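Long-range contacts in photosystem II assembly protein Ycf48 (Thermosynechococcus elongatus, PDB 5OJ5), which probably acts early in photosystem II assembly and in replacing photodamaged D1, whose C-terminal extension it binds: residues A[52-57]-A[77-82]; A[240-245]-A[259-264]; A[153-158]-A[165-170]; A[98-103]-A[118-123]. All blocks are in the same frame, centred on the assembly; numbering follows the deposited sequence. Where two conformers were deposited one is given.

Contact 1. Residues A[52-57]-A[77-82]; sequences LPTTAT and TLMETR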
loop_
_atom_site.group_PDB
_atom_site.type_symbol
_atom_site.label_atom_id
_atom_site.label_comp_id
_atom_site.label_asym_id
_atom_site.label_seq_id
_atom_site.Cartn_x
_atom_site.Cartn_y
_atom_site.Cartn_z
ATOM N N LEU A 52 -18.374 -0.705 1.135
ATOM C CA LEU A 52 -18.299 -0.473 2.561
ATOM C C LEU A 52 -19.374 0.527 2.975
ATOM O O LEU A 52 -19.863 1.321 2.161
ATOM C CB LEU A 52 -16.942 0.117 2.891
ATOM C CG LEU A 52 -15.773 -0.858 2.658
ATOM C CD1 LEU A 52 -14.442 -0.077 2.772
ATOM C CD2 LEU A 52 -15.805 -1.998 3.641
ATOM N N PRO A 53 -19.701 0.579 4.270
ATOM C CA PRO A 53 -20.706 1.544 4.772
ATOM C C PRO A 53 -20.086 2.925 4.994
ATOM O O PRO A 53 -20.105 3.479 6.102
ATOM C CB PRO A 53 -21.174 0.870 6.064
ATOM C CG PRO A 53 -19.992 0.121 6.536
ATOM C CD PRO A 53 -19.360 -0.439 5.286
ATOM N N THR A 54 -19.543 3.480 3.913
ATOM C CA THR A 54 -18.922 4.790 3.870
ATOM C C THR A 54 -18.777 5.181 2.412
ATOM O O THR A 54 -18.779 4.317 1.535
ATOM C CB THR A 54 -17.544 4.813 4.540
ATOM O OG1 THR A 54 -17.110 6.175 4.606
ATOM C CG2 THR A 54 -16.496 3.994 3.759
ATOM N N THR A 55 -18.581 6.478 2.156
ATOM C CA THR A 55 -18.081 6.920 0.859
ATOM C C THR A 55 -16.701 7.540 0.982
ATOM O O THR A 55 -16.190 8.080 -0.010
ATOM C CB THR A 55 -19.042 7.885 0.151
ATOM O OG1 THR A 55 -19.120 9.103 0.905
ATOM C CG2 THR A 55 -20.419 7.269 -0.002
ATOM N N ALA A 56 -16.062 7.434 2.157
ATOM C CA ALA A 56 -14.699 7.914 2.304
ATOM C C ALA A 56 -13.706 6.971 1.626
ATOM O O ALA A 56 -13.878 5.757 1.610
ATOM C CB ALA A 56 -14.345 7.976 3.795
ATOM N N THR A 57 -12.649 7.555 1.082
ATOM C CA THR A 57 -11.568 6.745 0.528
ATOM C C THR A 57 -10.814 5.972 1.605
ATOM O O THR A 57 -10.388 6.543 2.608
ATOM C CB THR A 57 -10.591 7.681 -0.175
ATOM O OG1 THR A 57 -11.290 8.383 -1.228
ATOM C CG2 THR A 57 -9.375 6.962 -0.750
ATOM N N THR A 77 -11.602 7.587 9.148
ATOM C CA THR A 77 -12.352 6.343 8.963
ATOM C C THR A 77 -11.600 5.157 9.529
ATOM O O THR A 77 -10.416 4.962 9.243
ATOM C CB THR A 77 -12.674 6.108 7.484
ATOM O OG1 THR A 77 -13.564 7.152 7.068
ATOM C CG2 THR A 77 -13.341 4.763 7.227
ATOM N N LEU A 78 -12.311 4.323 10.276
ATOM C CA LEU A 78 -11.771 3.144 10.930
ATOM C C LEU A 78 -12.864 2.095 10.880
ATOM O O LEU A 78 -14.001 2.371 11.309
ATOM C CB LEU A 78 -11.481 3.519 12.373
ATOM C CG LEU A 78 -10.875 2.462 13.266
ATOM C CD1 LEU A 78 -9.517 1.960 12.741
ATOM C CD2 LEU A 78 -10.697 2.952 14.703
ATOM N N MET A 79 -12.579 0.889 10.361
ATOM C CA MET A 79 -13.573 -0.184 10.377
ATOM C C MET A 79 -12.922 -1.491 10.752
ATOM O O MET A 79 -11.727 -1.716 10.478
ATOM C CB MET A 79 -14.284 -0.360 9.043
ATOM C CG MET A 79 -14.890 0.915 8.500
ATOM S SD MET A 79 -16.061 0.523 7.189
ATOM C CE MET A 79 -16.571 2.142 6.693
ATOM N N GLU A 80 -13.714 -2.374 11.350
ATOM C CA GLU A 80 -13.253 -3.646 11.874
ATOM C C GLU A 80 -14.024 -4.773 11.196
ATOM O O GLU A 80 -15.243 -4.689 11.039
ATOM C CB GLU A 80 -13.530 -3.690 13.389
ATOM C CG GLU A 80 -13.060 -4.931 14.110
ATOM C CD GLU A 80 -13.305 -4.872 15.603
ATOM O OE1 GLU A 80 -14.154 -4.077 16.052
ATOM O OE2 GLU A 80 -12.626 -5.638 16.340
ATOM N N THR A 81 -13.328 -5.870 10.864
ATOM C CA THR A 81 -13.966 -7.106 10.404
ATOM C C THR A 81 -13.613 -8.228 11.367
ATOM O O THR A 81 -12.499 -8.273 11.919
ATOM C CB THR A 81 -13.500 -7.467 8.963
ATOM O OG1 THR A 81 -14.263 -8.596 8.524
ATOM C CG2 THR A 81 -12.027 -7.817 8.856
ATOM N N ARG A 82 -14.546 -9.180 11.489
ATOM C CA ARG A 82 -14.320 -10.419 12.207
ATOM C C ARG A 82 -14.526 -11.635 11.334
ATOM O O ARG A 82 -14.395 -12.765 11.835
ATOM C CB ARG A 82 -15.263 -10.503 13.413
ATOM C CG ARG A 82 -15.146 -9.390 14.326
ATOM C CD ARG A 82 -14.177 -9.657 15.329
ATOM N NE ARG A 82 -14.368 -8.651 16.372
ATOM C CZ ARG A 82 -13.858 -8.767 17.569
ATOM N NH1 ARG A 82 -13.155 -9.848 17.821
ATOM N NH2 ARG A 82 -14.032 -7.813 18.472
HETATM O O HOH W 1 -16.274 6.923 7.018
#

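Contact 2. Residues A[240-245]-A[259-264]; sequences MIVNGG and GELLSP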
loop_
_atom_site.group_PDB
_atom_site.type_symbol
_atom_site.label_atom_id
_atom_site.label_comp_id
_atom_site.label_asym_id
_atom_site.label_seq_id
_atom_site.Cartn_x
_atom_site.Cartn_y
_atom_site.Cartn_z
ATOM N N MET A 240 8.756 -1.249 -11.140
ATOM C CA MET A 240 8.323 0.126 -11.304
ATOM C C MET A 240 7.108 0.216 -12.209
ATOM O O MET A 240 6.989 -0.533 -13.186
ATOM C CB MET A 240 9.446 1.048 -11.860
ATOM C CG MET A 240 9.972 0.663 -13.221
ATOM S SD MET A 240 11.149 1.854 -13.900
ATOM C CE MET A 240 12.385 1.944 -12.712
ATOM N N ILE A 241 6.249 1.172 -11.895
ATOM C CA ILE A 241 5.184 1.667 -12.766
ATOM C C ILE A 241 5.578 3.078 -13.179
ATOM O O ILE A 241 5.889 3.911 -12.313
ATOM C CB ILE A 241 3.832 1.706 -12.042
ATOM C CG1 ILE A 241 3.375 0.292 -11.695
ATOM C CG2 ILE A 241 2.806 2.450 -12.913
ATOM C CD1 ILE A 241 2.181 0.263 -10.734
ATOM N N VAL A 242 5.559 3.350 -14.489
ATOM C CA VAL A 242 5.875 4.671 -15.007
ATOM C C VAL A 242 4.657 5.225 -15.737
ATOM O O VAL A 242 3.720 4.508 -16.094
ATOM C CB VAL A 242 7.121 4.711 -15.910
ATOM C CG1 VAL A 242 8.327 4.112 -15.189
ATOM C CG2 VAL A 242 6.841 4.014 -17.199
ATOM N N ASN A 243 4.708 6.540 -15.976
ATOM C CA ASN A 243 3.633 7.252 -16.650
ATOM C C ASN A 243 3.230 6.557 -17.936
ATOM O O ASN A 243 4.062 5.996 -18.657
ATOM C CB ASN A 243 4.046 8.697 -16.983
ATOM C CG ASN A 243 2.854 9.557 -17.388
ATOM O OD1 ASN A 243 1.929 9.740 -16.609
ATOM N ND2 ASN A 243 2.862 10.063 -18.616
ATOM N N GLY A 244 1.933 6.582 -18.208
ATOM C CA GLY A 244 1.463 6.127 -19.492
ATOM C C GLY A 244 1.304 4.646 -19.601
ATOM O O GLY A 244 1.328 4.109 -20.711
ATOM N N GLY A 245 1.168 3.956 -18.479
ATOM C CA GLY A 245 0.767 2.561 -18.493
ATOM C C GLY A 245 1.893 1.604 -18.788
ATOM O O GLY A 245 1.668 0.573 -19.427
ATOM N N GLY A 259 15.145 -3.899 -16.827
ATOM C CA GLY A 259 14.761 -4.623 -18.020
ATOM C C GLY A 259 13.933 -3.794 -18.982
ATOM O O GLY A 259 13.771 -2.583 -18.835
ATOM N N GLU A 260 13.412 -4.480 -20.002
ATOM C CA GLU A 260 12.601 -3.829 -21.021
ATOM C C GLU A 260 11.348 -3.187 -20.439
ATOM O O GLU A 260 10.745 -3.666 -19.479
ATOM C CB GLU A 260 12.205 -4.832 -22.124
ATOM C CG GLU A 260 10.897 -5.620 -21.875
ATOM C CD GLU A 260 10.578 -6.721 -22.910
ATOM O OE1 GLU A 260 10.989 -7.881 -22.693
ATOM O OE2 GLU A 260 9.894 -6.432 -23.924
ATOM N N LEU A 261 10.956 -2.088 -21.045
ATOM C CA LEU A 261 9.743 -1.404 -20.657
ATOM C C LEU A 261 8.550 -2.147 -21.254
ATOM O O LEU A 261 8.451 -2.279 -22.474
ATOM C CB LEU A 261 9.852 0.046 -21.130
ATOM C CG LEU A 261 8.827 1.002 -20.528
ATOM C CD1 LEU A 261 8.880 1.037 -18.992
ATOM C CD2 LEU A 261 8.986 2.384 -21.123
ATOM N N LEU A 262 7.665 -2.658 -20.403
ATOM C CA LEU A 262 6.523 -3.462 -20.811
ATOM C C LEU A 262 5.267 -2.609 -20.853
ATOM O O LEU A 262 5.110 -1.652 -20.088
ATOM C CB LEU A 262 6.307 -4.616 -19.835
ATOM C CG LEU A 262 7.466 -5.585 -19.700
ATOM C CD1 LEU A 262 7.325 -6.468 -18.473
ATOM C CD2 LEU A 262 7.596 -6.433 -20.967
ATOM N N SER A 263 4.374 -2.955 -21.785
ATOM C CA SER A 263 3.077 -2.303 -21.934
ATOM C C SER A 263 2.028 -3.378 -21.723
ATOM O O SER A 263 1.607 -4.054 -22.677
ATOM C CB SER A 263 2.931 -1.707 -23.326
ATOM O OG SER A 263 4.019 -0.858 -23.586
ATOM N N PRO A 264 1.582 -3.569 -20.491
ATOM C CA PRO A 264 0.611 -4.646 -20.222
ATOM C C PRO A 264 -0.701 -4.519 -20.985
ATOM O O PRO A 264 -1.275 -5.553 -21.355
ATOM C CB PRO A 264 0.415 -4.522 -18.704
ATOM C CG PRO A 264 1.736 -4.040 -18.228
ATOM C CD PRO A 264 2.163 -3.029 -19.255
#

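Contact 3. Residues A[153-158]-A[165-170]; sequences GSAEMI and YRTKDS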
loop_
_atom_site.group_PDB
_atom_site.type_symbol
_atom_site.label_atom_id
_atom_site.label_comp_id
_atom_site.label_asym_id
_atom_site.label_seq_id
_atom_site.Cartn_x
_atom_site.Cartn_y
_atom_site.Cartn_z
ATOM N N GLY A 153 6.066 -4.437 21.302
ATOM C CA GLY A 153 6.432 -3.094 21.672
ATOM C C GLY A 153 7.268 -2.342 20.668
ATOM O O GLY A 153 7.572 -1.158 20.895
ATOM N N SER A 154 7.651 -2.967 19.559
ATOM C CA SER A 154 8.505 -2.311 18.582
ATOM C C SER A 154 7.714 -1.937 17.331
ATOM O O SER A 154 6.798 -2.649 16.902
ATOM C CB SER A 154 9.650 -3.247 18.198
ATOM O OG SER A 154 10.641 -3.355 19.230
ATOM N N ALA A 155 8.113 -0.816 16.728
ATOM C CA ALA A 155 7.491 -0.376 15.480
ATOM C C ALA A 155 8.449 0.579 14.788
ATOM O O ALA A 155 9.319 1.188 15.422
ATOM C CB ALA A 155 6.159 0.313 15.722
ATOM N N GLU A 156 8.273 0.727 13.484
ATOM C CA GLU A 156 8.990 1.733 12.710
ATOM C C GLU A 156 8.018 2.640 12.007
ATOM O O GLU A 156 6.966 2.216 11.567
ATOM C CB GLU A 156 9.913 1.121 11.761
ATOM C CG GLU A 156 9.487 0.138 10.884
ATOM C CD GLU A 156 10.695 -0.616 10.313
ATOM O OE1 GLU A 156 10.676 -0.882 9.112
ATOM O OE2 GLU A 156 11.697 -0.919 11.024
ATOM N N MET A 157 8.393 3.912 11.924
ATOM C CA MET A 157 7.566 4.952 11.338
ATOM C C MET A 157 8.375 5.749 10.320
ATOM O O MET A 157 9.548 6.060 10.551
ATOM C CB MET A 157 7.086 5.894 12.485
ATOM C CG MET A 157 6.275 7.081 11.954
ATOM S SD MET A 157 5.473 8.091 13.165
ATOM C CE MET A 157 6.852 8.561 14.229
ATOM N N ILE A 158 7.737 6.088 9.214
ATOM C CA ILE A 158 8.349 6.951 8.208
ATOM C C ILE A 158 7.428 8.136 8.006
ATOM O O ILE A 158 6.203 7.967 7.860
ATOM C CB ILE A 158 8.602 6.213 6.875
ATOM C CG1 ILE A 158 9.474 4.996 7.180
ATOM C CG2 ILE A 158 9.314 7.148 5.886
ATOM C CD1 ILE A 158 10.082 4.333 5.954
ATOM N N TYR A 165 12.024 6.596 11.963
ATOM C CA TYR A 165 12.151 6.438 13.407
ATOM C C TYR A 165 11.759 5.024 13.815
ATOM O O TYR A 165 10.929 4.383 13.171
ATOM C CB TYR A 165 11.223 7.405 14.137
ATOM C CG TYR A 165 11.581 8.825 13.859
ATOM C CD1 TYR A 165 12.417 9.527 14.710
ATOM C CD2 TYR A 165 11.097 9.462 12.705
ATOM C CE1 TYR A 165 12.802 10.823 14.407
ATOM C CE2 TYR A 165 11.448 10.741 12.403
ATOM C CZ TYR A 165 12.317 11.405 13.255
ATOM O OH TYR A 165 12.650 12.685 12.937
ATOM N N ARG A 166 12.315 4.567 14.929
ATOM C CA ARG A 166 11.937 3.286 15.494
ATOM C C ARG A 166 11.682 3.433 16.987
ATOM O O ARG A 166 12.366 4.180 17.678
ATOM C CB ARG A 166 13.038 2.222 15.255
ATOM C CG ARG A 166 12.703 0.767 15.565
ATOM C CD ARG A 166 13.886 -0.184 15.237
ATOM N NE ARG A 166 14.000 -0.472 13.794
ATOM C CZ ARG A 166 15.116 -0.343 13.087
ATOM N NH1 ARG A 166 16.218 0.104 13.682
ATOM N NH2 ARG A 166 15.128 -0.639 11.788
ATOM N N THR A 167 10.686 2.726 17.491
ATOM C CA THR A 167 10.455 2.574 18.921
ATOM C C THR A 167 10.634 1.112 19.285
ATOM O O THR A 167 10.316 0.207 18.499
ATOM C CB THR A 167 9.039 3.059 19.350
ATOM O OG1 THR A 167 8.934 3.065 20.776
ATOM C CG2 THR A 167 7.928 2.182 18.792
ATOM N N LYS A 168 11.088 0.906 20.523
ATOM C CA LYS A 168 11.155 -0.421 21.126
ATOM C C LYS A 168 10.345 -0.467 22.404
ATOM O O LYS A 168 10.354 -1.501 23.082
ATOM C CB LYS A 168 12.602 -0.797 21.393
ATOM C CG LYS A 168 13.434 -0.881 20.149
ATOM C CD LYS A 168 14.912 -1.147 20.513
ATOM C CE LYS A 168 15.807 -1.220 19.312
ATOM N NZ LYS A 168 17.233 -1.398 19.741
ATOM N N ASP A 169 9.699 0.633 22.795
ATOM C CA ASP A 169 9.018 0.700 24.087
ATOM C C ASP A 169 7.598 1.219 23.909
ATOM O O ASP A 169 7.107 2.065 24.670
ATOM C CB ASP A 169 9.803 1.491 25.129
ATOM C CG ASP A 169 10.050 2.958 24.764
ATOM O OD1 ASP A 169 9.697 3.414 23.668
ATOM O OD2 ASP A 169 10.628 3.655 25.634
ATOM N N SER A 170 6.922 0.707 22.891
ATOM C CA SER A 170 5.493 0.957 22.703
ATOM C C SER A 170 5.202 2.428 22.448
ATOM O O SER A 170 4.130 2.920 22.759
ATOM C CB SER A 170 4.635 0.375 23.826
ATOM O OG SER A 170 4.812 -1.003 23.913
HETATM O O HOH W 2 10.141 -3.932 21.827
#

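Contact 4. Residues A[98-103]-A[118-123]; sequences SDYRFN and PPIMLH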
loop_
_atom_site.group_PDB
_atom_site.type_symbol
_atom_site.label_atom_id
_atom_site.label_comp_id
_atom_site.label_asym_id
_atom_site.label_seq_id
_atom_site.Cartn_x
_atom_site.Cartn_y
_atom_site.Cartn_z
ATOM N N SER A 98 -12.363 15.145 13.193
ATOM C CA SER A 98 -12.367 14.002 12.289
ATOM C C SER A 98 -11.724 14.294 10.949
ATOM O O SER A 98 -11.926 13.528 10.010
ATOM C CB SER A 98 -13.770 13.489 12.040
ATOM O OG SER A 98 -14.548 14.503 11.430
ATOM N N ASP A 99 -10.951 15.361 10.831
ATOM C CA ASP A 99 -10.310 15.663 9.558
ATOM C C ASP A 99 -9.046 14.841 9.283
ATOM O O ASP A 99 -8.492 14.873 8.167
ATOM C CB ASP A 99 -10.107 17.173 9.426
ATOM C CG ASP A 99 -11.408 17.905 9.349
ATOM O OD1 ASP A 99 -12.298 17.442 8.606
ATOM O OD2 ASP A 99 -11.569 18.917 10.049
ATOM N N TYR A 100 -8.636 13.979 10.191
ATOM C CA TYR A 100 -7.415 13.201 10.020
ATOM C C TYR A 100 -7.497 12.265 8.826
ATOM O O TYR A 100 -8.504 11.594 8.592
ATOM C CB TYR A 100 -7.170 12.364 11.266
ATOM C CG TYR A 100 -6.925 13.185 12.515
ATOM C CD1 TYR A 100 -5.682 13.758 12.712
ATOM C CD2 TYR A 100 -7.896 13.337 13.499
ATOM C CE1 TYR A 100 -5.391 14.493 13.884
ATOM C CE2 TYR A 100 -7.611 14.058 14.663
ATOM C CZ TYR A 100 -6.352 14.632 14.849
ATOM O OH TYR A 100 -6.022 15.367 15.954
ATOM N N ARG A 101 -6.426 12.233 8.069
ATOM C CA ARG A 101 -6.238 11.242 7.020
ATOM C C ARG A 101 -5.443 10.118 7.651
ATOM O O ARG A 101 -4.251 10.285 7.924
ATOM C CB ARG A 101 -5.468 11.901 5.891
ATOM C CG ARG A 101 -5.172 11.001 4.752
ATOM C CD ARG A 101 -4.237 11.724 3.771
ATOM N NE ARG A 101 -3.810 10.873 2.676
ATOM C CZ ARG A 101 -4.488 10.672 1.546
ATOM N NH1 ARG A 101 -5.645 11.303 1.288
ATOM N NH2 ARG A 101 -3.978 9.858 0.631
ATOM N N PHE A 102 -6.088 8.964 7.924
ATOM C CA PHE A 102 -5.375 7.818 8.468
ATOM C C PHE A 102 -4.713 7.100 7.307
ATOM O O PHE A 102 -5.388 6.472 6.491
ATOM C CB PHE A 102 -6.315 6.882 9.218
ATOM C CG PHE A 102 -6.885 7.407 10.514
ATOM C CD1 PHE A 102 -6.299 8.386 11.281
ATOM C CD2 PHE A 102 -8.037 6.812 11.012
ATOM C CE1 PHE A 102 -6.872 8.779 12.492
ATOM C CE2 PHE A 102 -8.562 7.167 12.223
ATOM C CZ PHE A 102 -7.986 8.183 12.943
ATOM N N ASN A 103 -3.393 7.252 7.211
ATOM C CA ASN A 103 -2.590 6.845 6.079
ATOM C C ASN A 103 -2.170 5.379 6.160
ATOM O O ASN A 103 -1.857 4.781 5.129
ATOM C CB ASN A 103 -1.271 7.733 6.055
ATOM C CG ASN A 103 -1.461 9.089 5.603
ATOM O OD1 ASN A 103 -2.273 9.371 4.733
ATOM N ND2 ASN A 103 -0.652 9.963 6.153
ATOM N N PRO A 118 -3.274 15.546 9.822
ATOM C CA PRO A 118 -2.159 16.097 10.581
ATOM C C PRO A 118 -1.733 15.121 11.678
ATOM O O PRO A 118 -2.484 14.181 12.006
ATOM C CB PRO A 118 -2.742 17.409 11.146
ATOM C CG PRO A 118 -4.162 17.161 11.224
ATOM C CD PRO A 118 -4.505 16.326 10.013
ATOM N N PRO A 119 -0.538 15.309 12.236
ATOM C CA PRO A 119 0.114 14.229 12.971
ATOM C C PRO A 119 -0.770 13.603 14.019
ATOM O O PRO A 119 -1.264 14.271 14.943
ATOM C CB PRO A 119 1.351 14.919 13.556
ATOM C CG PRO A 119 1.679 15.972 12.522
ATOM C CD PRO A 119 0.345 16.483 12.051
ATOM N N ILE A 120 -0.929 12.284 13.909
ATOM C CA ILE A 120 -1.660 11.499 14.892
ATOM C C ILE A 120 -1.087 10.097 14.854
ATOM O O ILE A 120 -0.727 9.565 13.797
ATOM C CB ILE A 120 -3.188 11.503 14.619
ATOM C CG1 ILE A 120 -3.954 10.761 15.723
ATOM C CG2 ILE A 120 -3.519 10.987 13.220
ATOM C CD1 ILE A 120 -5.430 11.092 15.760
ATOM N N MET A 121 -1.051 9.495 16.047
ATOM C CA MET A 121 -0.667 8.099 16.220
ATOM C C MET A 121 -1.597 7.472 17.249
ATOM O O MET A 121 -1.770 8.006 18.346
ATOM C CB MET A 121 0.791 7.988 16.678
ATOM C CG MET A 121 1.222 6.545 16.963
ATOM S SD MET A 121 2.946 6.373 17.382
ATOM C CE MET A 121 3.694 6.725 15.813
ATOM N N LEU A 122 -2.154 6.328 16.878
ATOM C CA LEU A 122 -3.002 5.534 17.753
ATOM C C LEU A 122 -2.374 4.157 17.924
ATOM O O LEU A 122 -1.703 3.625 17.019
ATOM C CB LEU A 122 -4.377 5.358 17.126
ATOM C CG LEU A 122 -5.097 6.644 16.721
ATOM C CD1 LEU A 122 -6.388 6.333 15.987
ATOM C CD2 LEU A 122 -5.358 7.536 17.895
ATOM N N HIS A 123 -2.616 3.559 19.086
ATOM C CA HIS A 123 -2.008 2.298 19.449
ATOM C C HIS A 123 -3.005 1.450 20.210
ATOM O O HIS A 123 -3.787 1.950 21.037
ATOM C CB HIS A 123 -0.754 2.597 20.296
ATOM C CG HIS A 123 -0.005 1.389 20.778
ATOM N ND1 HIS A 123 0.162 1.125 22.114
ATOM C CD2 HIS A 123 0.670 0.431 20.121
ATOM C CE1 HIS A 123 0.908 0.044 22.260
ATOM N NE2 HIS A 123 1.216 -0.414 21.062
HETATM O O HOH W 3 -3.435 14.465 16.860
#

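Contact 1. Residues A[52-57]-A[77-82]
Leu52, Pro53 and Thr54 all touch the end of the Met79 side chain, beginning with Leu52 CB, which lies 4.3 Å from Met79 CE. Pro53 comes next and meets the same side chain tip to tip, with Pro53 CD 3.9 Å from Met79 SD; its backbone forms an inverse gamma turn. Thr54 makes the tightest apolar contact, since Thr54 CG2 and Met79 CE are only 3.5 Å apart, closer than carbons usually pack. OG1 anti to the backbone N (chi1 -172°) puts the Thr54 hydroxyl within reach of Ala56 N, which donates a nearly straight bond to it at 2.9 Å and closes an ST turn. The same hydroxyl shares a water with Thr77. The water donates to Thr77 OG1 at 2.7 Å, and Thr77 OG1 in turn donates a hydrogen bond to Val74 O. Thr54 thus takes part in both the apolar contact with Met79 and the water bridge to Thr77. Ala56 makes a separate contact, its CB 3.5 Å from Thr77 OG1. It is a blade-to-blade connection of a seven-bladed beta-propeller, in which the loop from the outermost strand of one blade, 47-51, packs on strand 77-81 of the next.

Contact 2. Residues A[240-245]-A[259-264]
Val242 and Leu261 meet where a hairpin turn of one propeller blade faces the loop that leads on to the next blade. Strand 238-242 ends at Val242, the chain reverses through Asn243, Gly244 and Gly245, and strand 246-251 returns; segment 259-264 belongs to the later connection toward strand 272-277. The two side chains cross obliquely and touch through single methyl groups, Val242 CG2 lying 4.0 Å from Leu261 CD1. Leu261 carries its CG anti to the backbone N (chi1 -166°), and although its CB does not point at the hairpin, the far end of the chain bends closer to it. Leu261 also rests on Lys246, while Val242 packs on Thr223 and Leu227.

The second point of contact is made by backbone. Gly245, with positive phi like Gly244 before it, presents its carbonyl to the other loop: Gly245 O is 3.6 Å from Pro264 CD and 4.1 Å from Ser263 CA. The proline ring itself goes on to touch Leu285 and Trp302, and so reaches the following blade. On the hairpin side, Asn243 O accepts a hydrogen bond from Arg225, and the Asn243 backbone is bonded to Arg226, both in the arginine-rich patch.

Neither a hydrogen bond nor a salt bridge spans the two segments, and they bury just 135 Å² between them. The chemistry is therefore that of modest van der Waals contact, one methyl pair and one carbonyl set against carbon.

Contact 3. Residues A[153-158]-A[165-170]
Met157 and Tyr165 are joined by two backbone hydrogen bonds within an antiparallel beta hairpin, built from the second and third strands of a propeller blade. Met157 N reaches Tyr165 O at 2.9 Å, and Tyr165 N returns the bond to Met157 O. Ala155 and Thr167 form the next hydrogen-bonded pair. Beyond the paired strands, Ser170 N donates to Gly153 O at 2.8 Å. Gly153 has positive phi, and its CA lies 3.5 Å from Ser170 OG.

Glu156 and Arg166 face each other as the intervening non-hydrogen-bonded pair. Their side chains run side by side in the same direction, and a salt bridge joins Glu156 OE2 to Arg166 NH2 at 3.5 Å, a long, charge-based pairing with the carboxylate and guanidinium planes 40° apart. The arginine chain bends at chi3 (-78°), which places NE; Glu156 OE2 lies at the guanidinium edge, near its plane. The other oxygen, Glu156 OE1, is held by Arg190 and Tyr196.

A water then bridges Ser154 OG, whose hydroxyl donates to it, and Lys168 O. Thr167 OG1, which also bonds to Asn173 O, accepts from Asp169 N in an ST turn. On the opposite face from the salt bridge, Ala155 CB and Thr167 CG2 lie 4.0 Å apart, and both residues pack on Trp113.

Contact 4. Residues A[98-103]-A[118-123]
Tyr100 leans its ring on Pro118 and Ile120, and the contact can be followed outward from its CB. The first torsion (chi1 -64°) places CG anti to the carbonyl carbon, and there Tyr100 CG already comes within 4.1 Å of both Ile120 CG2 and Ile120 CD1. One ortho carbon is the busiest: Tyr100 CD1 has Pro118 O in the ring plane at 3.3 Å, with Ile120 CG2 and Pro118 CD close by. Further along that edge, Tyr100 CE1 approaches Pro118 O and Ile120 CB. Tyr100 CD2, CE2 and CZ are each 3.8 to 4.0 Å from Ile120 CD1. Ile120 CD1 stands 3.7 Å from the centroid of the Tyr100 ring and 8° off its normal, a CH-pi contact over the middle of the face. At the tip, Tyr100 OH bonds to Asp96 and receives a hydrogen bond at 2.9 Å from a water that also donates to Pro119 O. The ring also stacks with His97.

Phe102 continues the packing. Its CE1 has Ile120 CG2 near the ring plane, while Phe102 CZ meets Leu122 CD1 at 3.9 Å, the two side chains crossing at about a right angle. Leu122 packs in turn on an apolar side chain of the bound D1 peptide. Pro118, preceded by a cis peptide bond, starts the turn between strands 111-117 and 120-124. The loop into strand 101-108, and Phe102 on it, thus pack against that turn and the start of strand 120-124, in the apolar layer between successive propeller blades, here beside the peptide.

Along the chain the contacts follow one another without overlap, contact 1 first, then contacts 4, 3 and 2, as they circle the seven-bladed propeller. Contacts 1, 4 and 3 occupy successive blades: the centres of contacts 1 and 4 are about 15 Å apart and those of contacts 3 and 4 about 17 Å. Direct packing links these neighbours, Thr77 O lying 3.5 Å from Phe102 CD2, and Ser170 CB 4.1 Å from His123 CE1. Contact 2 is across the torus, its centre 33 to 35 Å from the others and on the opposite side of the chain's centre. The three successive blades that hold contacts 1, 4 and 3 thus pack on one another.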